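Long-range contact in Ceg4 (PDB 6AOK), which acts as a HAD-like phosphotyrosine phosphatase that attenuates eukaryotic MAPK signalling, this chain being its magnesium-binding N-terminal phosphatase domain: residues E92-V106 with W201-P213. Residues are numbered along the deposited sequence; the frame is centred on the assembly and turned at random.
Sequences EAVAFFHEVLKNDDV and WSQYLEDVREMFP
Phe96 inserts as a knob between Trp201, Tyr204, Leu205 and Val208. Trp201 CE3 lies over one face of its ring, Val100 CG1 of its own helix over the opposite face, and Leu205 N meets the edge in plane, 3.5 Å from Phe96 CD1. With CG anti to the backbone N (chi1 179°), the ring is sent into the facing helix. The Phe96 and Trp201 planes meet obliquely at 55°, and Phe97 completes the aromatic cluster. Ala93 CB sits 3.8 Å from the centroid of the indole's five-membered ring, a CH-pi contact. Trp201 NE1 hydrogen-bonds Thr22 O, in what is probably the HAD DxDx(T/V) motif, whose Asp18 and Asp20 bind magnesium. Outward, Leu205 CD1 packs 3.4 Å from Glu99 CB; the Glu99 carboxylate lies across Arg209 CG and CD, OE1 staying 4.3 Å from Arg209 NH1 and well out of the guanidinium plane, so only charges are near. In the loop before strand 106-111, Asn103 ND2 stands 3.3 Å above the Phe212 ring centre; an Asx turn, Asp105 N to Asn103 OD1 (2.8 Å), helps position that amide. Asp105 salt-bridges Lys12. The helix axes approach to 8.4 Å at 22°, and both pack on the parallel sheet: Phe96 on Ile15, Val100 on Val108, Val208 on Tyr163.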
loop_
_atom_site.group_PDB
_atom_site.type_symbol
_atom_site.label_atom_id
_atom_site.label_comp_id
_atom_site.label_asym_id
_atom_site.label_seq_id
_atom_site.Cartn_x
_atom_site.Cartn_y
_atom_site.Cartn_z
ATOM N N GLU A 92 -4.330 3.416 -12.312
ATOM C CA GLU A 92 -5.126 2.241 -11.965
ATOM C C GLU A 92 -4.992 1.941 -10.475
ATOM O O GLU A 92 -5.991 1.672 -9.790
ATOM C CB GLU A 92 -4.702 1.030 -12.789
ATOM C CG GLU A 92 -5.005 1.101 -14.299
ATOM C CD GLU A 92 -3.942 1.857 -15.081
ATOM O OE1 GLU A 92 -3.015 2.460 -14.490
ATOM O OE2 GLU A 92 -4.037 1.844 -16.326
ATOM N N ALA A 93 -3.783 2.031 -9.938
ATOM C CA ALA A 93 -3.638 1.804 -8.498
ATOM C C ALA A 93 -4.378 2.866 -7.694
ATOM O O ALA A 93 -5.009 2.556 -6.670
ATOM C CB ALA A 93 -2.168 1.792 -8.103
ATOM N N VAL A 94 -4.277 4.132 -8.124
ATOM C CA VAL A 94 -5.024 5.211 -7.471
ATOM C C VAL A 94 -6.514 4.888 -7.427
ATOM O O VAL A 94 -7.160 5.025 -6.386
ATOM C CB VAL A 94 -4.762 6.543 -8.191
ATOM C CG1 VAL A 94 -5.804 7.590 -7.776
ATOM C CG2 VAL A 94 -3.350 7.032 -7.884
ATOM N N ALA A 95 -7.090 4.458 -8.558
ATOM C CA ALA A 95 -8.521 4.157 -8.565
ATOM C C ALA A 95 -8.851 2.986 -7.631
ATOM O O ALA A 95 -9.904 2.976 -6.968
ATOM C CB ALA A 95 -8.999 3.861 -9.994
ATOM N N PHE A 96 -7.995 1.969 -7.601
ATOM C CA PHE A 96 -8.206 0.847 -6.692
ATOM C C PHE A 96 -8.268 1.296 -5.233
ATOM O O PHE A 96 -9.211 0.939 -4.500
ATOM C CB PHE A 96 -7.084 -0.169 -6.845
ATOM C CG PHE A 96 -7.205 -1.350 -5.918
ATOM C CD1 PHE A 96 -7.976 -2.447 -6.254
ATOM C CD2 PHE A 96 -6.516 -1.364 -4.700
ATOM C CE1 PHE A 96 -8.036 -3.553 -5.382
ATOM C CE2 PHE A 96 -6.610 -2.413 -3.850
ATOM C CZ PHE A 96 -7.355 -3.522 -4.190
ATOM N N PHE A 97 -7.269 2.078 -4.791
ATOM C CA PHE A 97 -7.255 2.535 -3.403
ATOM C C PHE A 97 -8.378 3.502 -3.073
ATOM O O PHE A 97 -8.887 3.470 -1.950
ATOM C CB PHE A 97 -5.875 3.114 -3.069
ATOM C CG PHE A 97 -4.888 2.028 -2.895
ATOM C CD1 PHE A 97 -4.937 1.236 -1.757
ATOM C CD2 PHE A 97 -4.018 1.680 -3.906
ATOM C CE1 PHE A 97 -4.084 0.153 -1.604
ATOM C CE2 PHE A 97 -3.149 0.576 -3.772
ATOM C CZ PHE A 97 -3.195 -0.191 -2.607
ATOM N N HIS A 98 -8.820 4.350 -4.011
ATOM C CA HIS A 98 -10.015 5.125 -3.710
ATOM C C HIS A 98 -11.193 4.197 -3.450
ATOM O O HIS A 98 -12.006 4.449 -2.562
ATOM C CB HIS A 98 -10.373 6.102 -4.846
ATOM C CG HIS A 98 -9.578 7.380 -4.830
ATOM N ND1 HIS A 98 -9.470 8.185 -3.711
ATOM C CD2 HIS A 98 -8.828 7.972 -5.794
ATOM C CE1 HIS A 98 -8.697 9.224 -3.989
ATOM N NE2 HIS A 98 -8.317 9.133 -5.257
ATOM N N GLU A 99 -11.308 3.119 -4.205
ATOM C CA GLU A 99 -12.421 2.213 -3.951
ATOM C C GLU A 99 -12.272 1.506 -2.593
ATOM O O GLU A 99 -13.221 1.442 -1.798
ATOM C CB GLU A 99 -12.513 1.190 -5.067
ATOM C CG GLU A 99 -13.565 0.179 -4.803
ATOM C CD GLU A 99 -14.944 0.739 -5.052
ATOM O OE1 GLU A 99 -15.108 1.648 -5.908
ATOM O OE2 GLU A 99 -15.872 0.266 -4.378
ATOM N N VAL A 100 -11.096 0.965 -2.303
ATOM C CA VAL A 100 -11.058 0.113 -1.123
ATOM C C VAL A 100 -10.948 0.922 0.167
ATOM O O VAL A 100 -11.343 0.431 1.237
ATOM C CB VAL A 100 -9.927 -0.926 -1.213
ATOM C CG1 VAL A 100 -10.215 -1.936 -2.363
ATOM C CG2 VAL A 100 -8.544 -0.265 -1.375
ATOM N N LEU A 101 -10.410 2.140 0.109
ATOM C CA LEU A 101 -10.297 2.910 1.334
ATOM C C LEU A 101 -11.597 3.599 1.691
ATOM O O LEU A 101 -11.652 4.245 2.733
ATOM C CB LEU A 101 -9.205 3.961 1.224
ATOM C CG LEU A 101 -7.807 3.382 1.107
ATOM C CD1 LEU A 101 -6.707 4.482 0.813
ATOM C CD2 LEU A 101 -7.469 2.567 2.396
ATOM N N LYS A 102 -12.629 3.517 0.842
ATOM C CA LYS A 102 -13.951 3.988 1.217
ATOM C C LYS A 102 -14.882 2.851 1.593
ATOM O O LYS A 102 -16.042 3.095 1.925
ATOM C CB LYS A 102 -14.559 4.804 0.082
ATOM C CG LYS A 102 -13.674 6.002 -0.349
ATOM C CD LYS A 102 -13.925 6.453 -1.818
ATOM C CE LYS A 102 -13.429 7.867 -2.103
ATOM N NZ LYS A 102 -14.556 8.845 -2.041
ATOM N N ASN A 103 -14.425 1.624 1.500
ATOM C CA ASN A 103 -15.250 0.443 1.753
ATOM C C ASN A 103 -14.834 -0.151 3.095
ATOM O O ASN A 103 -13.755 -0.746 3.217
ATOM C CB ASN A 103 -15.098 -0.574 0.635
ATOM C CG ASN A 103 -16.005 -1.772 0.819
ATOM O OD1 ASN A 103 -16.435 -2.083 1.933
ATOM N ND2 ASN A 103 -16.267 -2.479 -0.272
ATOM N N ASP A 104 -15.705 0.003 4.083
ATOM C CA ASP A 104 -15.455 -0.397 5.426
ATOM C C ASP A 104 -15.267 -1.885 5.557
ATOM O O ASP A 104 -14.700 -2.311 6.497
ATOM C CB ASP A 104 -16.615 0.053 6.314
ATOM C CG ASP A 104 -16.436 1.495 6.785
ATOM O OD1 ASP A 104 -15.613 1.754 7.675
ATOM O OD2 ASP A 104 -17.088 2.363 6.177
ATOM N N ASP A 105 -15.825 -2.650 4.634
ATOM C CA ASP A 105 -15.665 -4.092 4.664
ATOM C C ASP A 105 -14.375 -4.576 4.036
ATOM O O ASP A 105 -14.199 -5.793 3.949
ATOM C CB ASP A 105 -16.852 -4.724 3.974
ATOM C CG ASP A 105 -18.138 -4.495 4.762
ATOM O OD1 ASP A 105 -18.078 -4.640 6.012
ATOM O OD2 ASP A 105 -19.172 -4.138 4.153
ATOM N N VAL A 106 -13.488 -3.673 3.602
ATOM C CA VAL A 106 -12.182 -4.017 3.055
ATOM C C VAL A 106 -11.120 -3.458 3.991
ATOM O O VAL A 106 -11.096 -2.249 4.253
ATOM C CB VAL A 106 -11.984 -3.447 1.644
ATOM C CG1 VAL A 106 -10.583 -3.832 1.155
ATOM C CG2 VAL A 106 -13.028 -4.009 0.727
ATOM N N TRP A 201 -3.978 -3.639 -11.476
ATOM C CA TRP A 201 -4.810 -2.990 -10.474
ATOM C C TRP A 201 -6.240 -2.801 -10.954
ATOM O O TRP A 201 -7.175 -2.830 -10.143
ATOM C CB TRP A 201 -4.193 -1.643 -10.097
ATOM C CG TRP A 201 -2.940 -1.813 -9.288
ATOM C CD1 TRP A 201 -1.661 -1.586 -9.711
ATOM C CD2 TRP A 201 -2.838 -2.261 -7.923
ATOM N NE1 TRP A 201 -0.782 -1.854 -8.701
ATOM C CE2 TRP A 201 -1.474 -2.271 -7.595
ATOM C CE3 TRP A 201 -3.780 -2.630 -6.942
ATOM C CZ2 TRP A 201 -1.005 -2.629 -6.321
ATOM C CZ3 TRP A 201 -3.308 -3.010 -5.670
ATOM C CH2 TRP A 201 -1.921 -2.995 -5.379
ATOM N N SER A 202 -6.455 -2.596 -12.263
ATOM C CA SER A 202 -7.841 -2.379 -12.661
ATOM C C SER A 202 -8.639 -3.681 -12.600
ATOM O O SER A 202 -9.862 -3.663 -12.343
ATOM C CB SER A 202 -7.921 -1.755 -14.049
ATOM O OG SER A 202 -7.462 -2.680 -15.007
ATOM N N GLN A 203 -7.969 -4.815 -12.803
ATOM C CA GLN A 203 -8.649 -6.093 -12.628
ATOM C C GLN A 203 -8.965 -6.362 -11.156
ATOM O O GLN A 203 -10.044 -6.882 -10.839
ATOM C CB GLN A 203 -7.802 -7.224 -13.195
ATOM C CG GLN A 203 -8.463 -8.595 -13.056
ATOM C CD GLN A 203 -9.746 -8.730 -13.907
ATOM O OE1 GLN A 203 -10.839 -9.016 -13.388
ATOM N NE2 GLN A 203 -9.610 -8.510 -15.211
ATOM N N TYR A 204 -8.034 -6.034 -10.248
ATOM C CA TYR A 204 -8.285 -6.285 -8.822
ATOM C C TYR A 204 -9.423 -5.410 -8.328
ATOM O O TYR A 204 -10.241 -5.859 -7.529
ATOM C CB TYR A 204 -7.042 -6.043 -7.958
ATOM C CG TYR A 204 -5.764 -6.613 -8.544
ATOM C CD1 TYR A 204 -5.778 -7.755 -9.318
ATOM C CD2 TYR A 204 -4.559 -5.988 -8.336
ATOM C CE1 TYR A 204 -4.609 -8.243 -9.893
ATOM C CE2 TYR A 204 -3.396 -6.481 -8.878
ATOM C CZ TYR A 204 -3.415 -7.574 -9.661
ATOM O OH TYR A 204 -2.241 -8.031 -10.230
ATOM N N LEU A 205 -9.510 -4.176 -8.833
ATOM C CA LEU A 205 -10.655 -3.296 -8.557
ATOM C C LEU A 205 -11.979 -3.917 -8.996
ATOM O O LEU A 205 -12.978 -3.887 -8.259
ATOM C CB LEU A 205 -10.460 -1.972 -9.290
ATOM C CG LEU A 205 -11.654 -1.002 -9.226
ATOM C CD1 LEU A 205 -11.824 -0.680 -7.788
ATOM C CD2 LEU A 205 -11.371 0.251 -10.014
ATOM N N GLU A 206 -12.033 -4.417 -10.238
ATOM C CA GLU A 206 -13.246 -5.061 -10.720
ATOM C C GLU A 206 -13.589 -6.278 -9.871
ATOM O O GLU A 206 -14.749 -6.482 -9.500
ATOM C CB GLU A 206 -13.066 -5.461 -12.184
ATOM C CG GLU A 206 -13.943 -6.640 -12.595
ATOM C CD GLU A 206 -13.955 -6.957 -14.106
ATOM O OE1 GLU A 206 -13.858 -8.158 -14.450
ATOM O OE2 GLU A 206 -14.066 -6.022 -14.936
ATOM N N ASP A 207 -12.582 -7.087 -9.522
ATOM C CA ASP A 207 -12.855 -8.272 -8.727
ATOM C C ASP A 207 -13.321 -7.911 -7.325
ATOM O O ASP A 207 -14.196 -8.588 -6.784
ATOM C CB ASP A 207 -11.618 -9.163 -8.661
ATOM C CG ASP A 207 -11.277 -9.758 -10.019
ATOM O OD1 ASP A 207 -12.128 -9.667 -10.943
ATOM O OD2 ASP A 207 -10.154 -10.304 -10.163
ATOM N N VAL A 208 -12.818 -6.815 -6.745
ATOM C CA VAL A 208 -13.313 -6.435 -5.428
ATOM C C VAL A 208 -14.709 -5.844 -5.519
ATOM O O VAL A 208 -15.576 -6.186 -4.714
ATOM C CB VAL A 208 -12.314 -5.500 -4.727
ATOM C CG1 VAL A 208 -12.917 -4.934 -3.454
ATOM C CG2 VAL A 208 -11.165 -6.272 -4.344
ATOM N N ARG A 209 -14.987 -5.006 -6.533
ATOM C CA ARG A 209 -16.326 -4.476 -6.689
ATOM C C ARG A 209 -17.349 -5.554 -7.034
ATOM O O ARG A 209 -18.539 -5.389 -6.746
ATOM C CB ARG A 209 -16.351 -3.391 -7.757
ATOM C CG ARG A 209 -16.173 -2.045 -7.188
ATOM C CD ARG A 209 -15.635 -1.093 -8.189
ATOM N NE ARG A 209 -16.581 -0.832 -9.245
ATOM C CZ ARG A 209 -16.426 0.124 -10.154
ATOM N NH1 ARG A 209 -15.339 0.897 -10.125
ATOM N NH2 ARG A 209 -17.359 0.308 -11.094
ATOM N N GLU A 210 -16.931 -6.636 -7.666
ATOM C CA GLU A 210 -17.888 -7.699 -7.940
ATOM C C GLU A 210 -18.475 -8.265 -6.645
ATOM O O GLU A 210 -19.644 -8.674 -6.628
ATOM C CB GLU A 210 -17.208 -8.793 -8.766
ATOM C CG GLU A 210 -18.079 -9.943 -9.174
ATOM C CD GLU A 210 -17.283 -11.070 -9.848
ATOM O OE1 GLU A 210 -16.045 -10.912 -10.017
ATOM O OE2 GLU A 210 -17.908 -12.102 -10.226
HETATM N N MSE A 211 -17.715 -8.250 -5.542
HETATM C CA MSE A 211 -18.193 -8.805 -4.270
HETATM C C MSE A 211 -19.195 -7.937 -3.506
HETATM O O MSE A 211 -19.917 -8.425 -2.643
HETATM C CB MSE A 211 -17.005 -9.099 -3.365
HETATM C CG MSE A 211 -16.157 -10.222 -3.875
HETATM SE SE MSE A 211 -14.641 -10.534 -2.699
HETATM C CE MSE A 211 -15.642 -10.878 -1.064
ATOM N N PHE A 212 -19.245 -6.658 -3.823
ATOM C CA PHE A 212 -20.117 -5.786 -3.070
ATOM C C PHE A 212 -21.223 -5.217 -3.954
ATOM O O PHE A 212 -20.961 -4.798 -5.089
ATOM C CB PHE A 212 -19.277 -4.663 -2.418
ATOM C CG PHE A 212 -18.252 -5.194 -1.426
ATOM C CD1 PHE A 212 -18.628 -5.507 -0.118
ATOM C CD2 PHE A 212 -16.934 -5.430 -1.812
ATOM C CE1 PHE A 212 -17.684 -6.020 0.790
ATOM C CE2 PHE A 212 -15.989 -5.957 -0.920
ATOM C CZ PHE A 212 -16.357 -6.239 0.390
ATOM N N PRO A 213 -22.479 -5.219 -3.478
ATOM C CA PRO A 213 -23.621 -4.669 -4.220
ATOM C C PRO A 213 -23.463 -3.207 -4.638
ATOM O O PRO A 213 -24.514 -2.604 -4.901
ATOM C CB PRO A 213 -24.782 -4.813 -3.224
ATOM C CG PRO A 213 -24.122 -4.997 -1.862
ATOM C CD PRO A 213 -22.885 -5.767 -2.170
#